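Local structure of putative peptide ABC-transport system periplasmic peptide-binding protein (Campylobacter jejuni, 4OEV) at the oxalate ion site. The protein binds nickel(II) outside the cytoplasm and serves as the solute-binding component of an ABC-type nickel importer. Residues are numbered along the deposited sequence; one frame, centred on the assembly and turned at random.

The oxalate ion site. Residues 26, 338, 344, 380, 382-384, 413, 480-481. With OXL (oxalate ion), chain B; NI (nickel (II) ion), chain C.
Three imidazoles converge on one face of a near-octahedral nickel(II) ion. His26, His480 and His481 place NE2 at 2.2, 2.1 and 2.2 Å from NI. Carboxylate oxygens O3 and O4 of oxalate, which may derive from purification or crystallisation, chelate the metal with a bite of about 84° at NI. They lie trans to His26 and His481, while a water sits opposite His480. The His480 ring, with CG anti to the backbone N (chi1 178°), has Trp384 CA over one face and His481 CD2 over the other, which should limit its rotation; its edge meets oxalate O3 in plane.

Arg344 approaches end-on, its chain extended from CG to NE. Arg344 NH1 gives a hydrogen bond to oxalate O3 (2.8 Å) and Arg344 NH2 a straighter one to oxalate O1 (2.7 Å, 164° at H), which is also a salt bridge; both acceptors lie near the guanidinium plane. O3 thus bridges metal and arginine, and the two positive centres probably offset the dianion's charge. Met338 SD rests 3.6 Å above the guanidinium centre, and its CE reaches oxalate. The Trp384 indole turns a face to oxalate O4, offset toward the rim, with Trp384 CZ3 3.3 Å away.

Protein hides nearly all the oxalate surface. Strand 379-384 and helix 342-357 line the oxalate, whereas 3-10 helix 480-482 and the His26 loop supply the protein's metal ligands, in the interlobe cleft typical of this family.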
ATOM      1  N   HIS A  26       0.908   2.286   4.922  1.00 36.29           N
ATOM      2  CA  HIS A  26       2.266   2.780   4.670  1.00 35.23           C
ATOM      3  C   HIS A  26       3.238   2.601   5.833  1.00 37.01           C
ATOM      4  O   HIS A  26       4.435   2.729   5.642  1.00 36.03           O
ATOM      5  CB  HIS A  26       2.263   4.263   4.326  1.00 29.72           C
ATOM      6  CG  HIS A  26       1.938   4.529   2.910  1.00 28.64           C
ATOM      7  ND1 HIS A  26       0.668   4.387   2.396  1.00 25.93           N
ATOM      8  CD2 HIS A  26       2.737   4.883   1.866  1.00 26.80           C
ATOM      9  CE1 HIS A  26       0.697   4.676   1.099  1.00 31.16           C
ATOM     10  NE2 HIS A  26       1.934   4.951   0.766  1.00 26.86           N
ATOM     11  N   MET A 338       9.082  11.585  -6.366  1.00 33.83           N
ATOM     12  CA  MET A 338       9.668  11.697  -5.038  1.00 29.87           C
ATOM     13  C   MET A 338      11.195  11.733  -5.135  1.00 31.73           C
ATOM     14  O   MET A 338      11.783  10.731  -5.533  1.00 31.75           O
ATOM     15  CB  MET A 338       9.247  10.504  -4.179  1.00 27.72           C
ATOM     16  CG  MET A 338       7.728  10.345  -3.982  1.00 25.62           C
ATOM     17  SD  MET A 338       7.502   8.844  -3.059  1.00 31.34           S
ATOM     18  CE  MET A 338       5.713   8.782  -2.790  1.00 28.61           C
ATOM     19  N   ARG A 344      12.223   6.157  -8.566  1.00 33.85           N
ATOM     20  CA  ARG A 344      11.201   7.005  -9.182  1.00 30.86           C
ATOM     21  C   ARG A 344      11.830   8.151  -9.953  1.00 32.30           C
ATOM     22  O   ARG A 344      11.346   8.499 -11.044  1.00 33.27           O
ATOM     23  CB  ARG A 344      10.227   7.533  -8.118  1.00 24.95           C
ATOM     24  CG  ARG A 344       9.686   6.441  -7.226  1.00 25.20           C
ATOM     25  CD  ARG A 344       8.417   6.905  -6.537  1.00 28.28           C
ATOM     26  NE  ARG A 344       7.977   6.089  -5.395  1.00 28.01           N
ATOM     27  CZ  ARG A 344       6.695   5.942  -5.022  1.00 32.17           C
ATOM     28  NH1 ARG A 344       6.367   5.229  -3.939  1.00 29.03           N
ATOM     29  NH2 ARG A 344       5.720   6.477  -5.754  1.00 31.78           N
ATOM     30  N   PHE A 380       2.523  11.918 -12.066  1.00 26.79           N
ATOM     31  CA  PHE A 380       3.210  11.564 -10.822  1.00 29.08           C
ATOM     32  C   PHE A 380       3.697  10.121 -10.906  1.00 26.73           C
ATOM     33  O   PHE A 380       2.939   9.253 -11.339  1.00 27.91           O
ATOM     34  CB  PHE A 380       2.231  11.750  -9.610  1.00 28.98           C
ATOM     35  CG  PHE A 380       2.842  11.433  -8.272  1.00 29.67           C
ATOM     36  CD1 PHE A 380       3.733  12.316  -7.677  1.00 31.02           C
ATOM     37  CD2 PHE A 380       2.500  10.254  -7.605  1.00 30.91           C
ATOM     38  CE1 PHE A 380       4.286  12.020  -6.425  1.00 34.30           C
ATOM     39  CE2 PHE A 380       3.051   9.955  -6.341  1.00 33.18           C
ATOM     40  CZ  PHE A 380       3.955  10.824  -5.771  1.00 32.05           C
ATOM     41  N   ILE A 382       3.878   7.139  -9.418  1.00 23.46           N
ATOM     42  CA  ILE A 382       3.029   6.628  -8.310  1.00 21.96           C
ATOM     43  C   ILE A 382       3.285   5.138  -8.058  1.00 25.42           C
ATOM     44  O   ILE A 382       3.948   4.485  -8.867  1.00 27.44           O
ATOM     45  CB  ILE A 382       1.530   6.846  -8.685  1.00 20.31           C
ATOM     46  CG1 ILE A 382       0.593   6.799  -7.436  1.00 21.54           C
ATOM     47  CG2 ILE A 382       1.081   5.694  -9.663  1.00 26.72           C
ATOM     48  CD1 ILE A 382      -0.783   7.384  -7.740  1.00 23.14           C
ATOM     49  N   GLY A 383       2.781   4.566  -6.935  1.00 23.92           N
ATOM     50  CA  GLY A 383       2.963   3.148  -6.733  1.00 20.26           C
ATOM     51  C   GLY A 383       1.762   2.719  -5.819  1.00 23.36           C
ATOM     52  O   GLY A 383       1.262   3.576  -5.094  1.00 25.83           O
ATOM     53  N   TRP A 384       1.296   1.473  -5.934  1.00 27.45           N
ATOM     54  CA  TRP A 384       0.252   0.891  -5.025  1.00 24.49           C
ATOM     55  C   TRP A 384       0.435  -0.592  -5.049  1.00 24.14           C
ATOM     56  O   TRP A 384       1.202  -1.091  -5.847  1.00 27.10           O
ATOM     57  CB  TRP A 384      -1.197   1.205  -5.483  1.00 23.23           C
ATOM     58  CG  TRP A 384      -1.568   2.629  -5.523  1.00 26.75           C
ATOM     59  CD1 TRP A 384      -1.829   3.393  -6.651  1.00 30.98           C
ATOM     60  CD2 TRP A 384      -1.716   3.486  -4.414  1.00 28.77           C
ATOM     61  NE1 TRP A 384      -2.119   4.688  -6.275  1.00 31.15           N
ATOM     62  CE2 TRP A 384      -2.082   4.756  -4.904  1.00 29.51           C
ATOM     63  CE3 TRP A 384      -1.636   3.296  -3.026  1.00 34.38           C
ATOM     64  CZ2 TRP A 384      -2.328   5.836  -4.054  1.00 29.01           C
ATOM     65  CZ3 TRP A 384      -1.865   4.378  -2.193  1.00 35.20           C
ATOM     66  CH2 TRP A 384      -2.226   5.615  -2.709  1.00 32.28           C
ATOM     67  N   PHE A 413      -5.883   9.847  -6.836  1.00 24.61           N
ATOM     68  CA  PHE A 413      -5.247  11.109  -6.886  1.00 25.82           C
ATOM     69  C   PHE A 413      -5.235  11.760  -8.279  1.00 26.58           C
ATOM     70  O   PHE A 413      -5.003  12.969  -8.348  1.00 24.81           O
ATOM     71  CB  PHE A 413      -3.810  11.001  -6.354  1.00 28.93           C
ATOM     72  CG  PHE A 413      -3.732  10.616  -4.866  1.00 25.15           C
ATOM     73  CD1 PHE A 413      -4.778  10.887  -4.028  1.00 27.33           C
ATOM     74  CD2 PHE A 413      -2.575  10.106  -4.324  1.00 28.38           C
ATOM     75  CE1 PHE A 413      -4.712  10.544  -2.650  1.00 31.54           C
ATOM     76  CE2 PHE A 413      -2.511   9.793  -2.952  1.00 29.58           C
ATOM     77  CZ  PHE A 413      -3.560  10.016  -2.144  1.00 30.58           C
ATOM     78  N   HIS A 480       2.889  -2.588  -0.976  1.00 28.74           N
ATOM     79  CA  HIS A 480       3.359  -1.272  -1.379  1.00 30.11           C
ATOM     80  C   HIS A 480       4.365  -0.719  -0.347  1.00 33.38           C
ATOM     81  O   HIS A 480       4.146  -0.828   0.874  1.00 30.65           O
ATOM     82  CB  HIS A 480       2.133  -0.389  -1.548  1.00 28.63           C
ATOM     83  CG  HIS A 480       2.435   1.012  -1.908  1.00 26.25           C
ATOM     84  ND1 HIS A 480       3.273   1.343  -2.963  1.00 23.27           N
ATOM     85  CD2 HIS A 480       2.013   2.181  -1.374  1.00 26.27           C
ATOM     86  CE1 HIS A 480       3.362   2.656  -3.049  1.00 25.81           C
ATOM     87  NE2 HIS A 480       2.599   3.205  -2.120  1.00 21.15           N
ATOM     88  N   HIS A 481       5.494  -0.223  -0.864  1.00 29.36           N
ATOM     89  CA  HIS A 481       6.681   0.216  -0.115  1.00 29.37           C
ATOM     90  C   HIS A 481       7.351  -0.905   0.646  1.00 31.59           C
ATOM     91  O   HIS A 481       8.148  -0.622   1.521  1.00 33.63           O
ATOM     92  CB  HIS A 481       6.404   1.361   0.887  1.00 28.10           C
ATOM     93  CG  HIS A 481       5.930   2.641   0.255  1.00 31.05           C
ATOM     94  ND1 HIS A 481       6.780   3.545  -0.368  1.00 35.12           N
ATOM     95  CD2 HIS A 481       4.690   3.189   0.190  1.00 30.24           C
ATOM     96  CE1 HIS A 481       6.073   4.576  -0.811  1.00 32.61           C
ATOM     97  NE2 HIS A 481       4.802   4.389  -0.476  1.00 34.50           N
TER
HETATM   98  C1  OXL B 502       2.865   6.295  -3.766  1.00 25.78           C
HETATM   99  C2  OXL B 502       1.506   6.473  -3.098  1.00 32.00           C
HETATM  100  O1  OXL B 502       3.126   6.658  -4.990  1.00 25.19           O
HETATM  101  O2  OXL B 502       0.820   7.433  -3.493  1.00 35.76           O
HETATM  102  O3  OXL B 502       3.756   5.809  -3.041  1.00 21.77           O
HETATM  103  O4  OXL B 502       1.144   5.781  -2.074  1.00 26.96           O
HETATM  104 NI    NI C 501       2.879   5.076  -1.246  1.00 27.31          NI
HETATM  105  O   HOH W   1       3.251   6.824  -0.411  1.00 17.81           O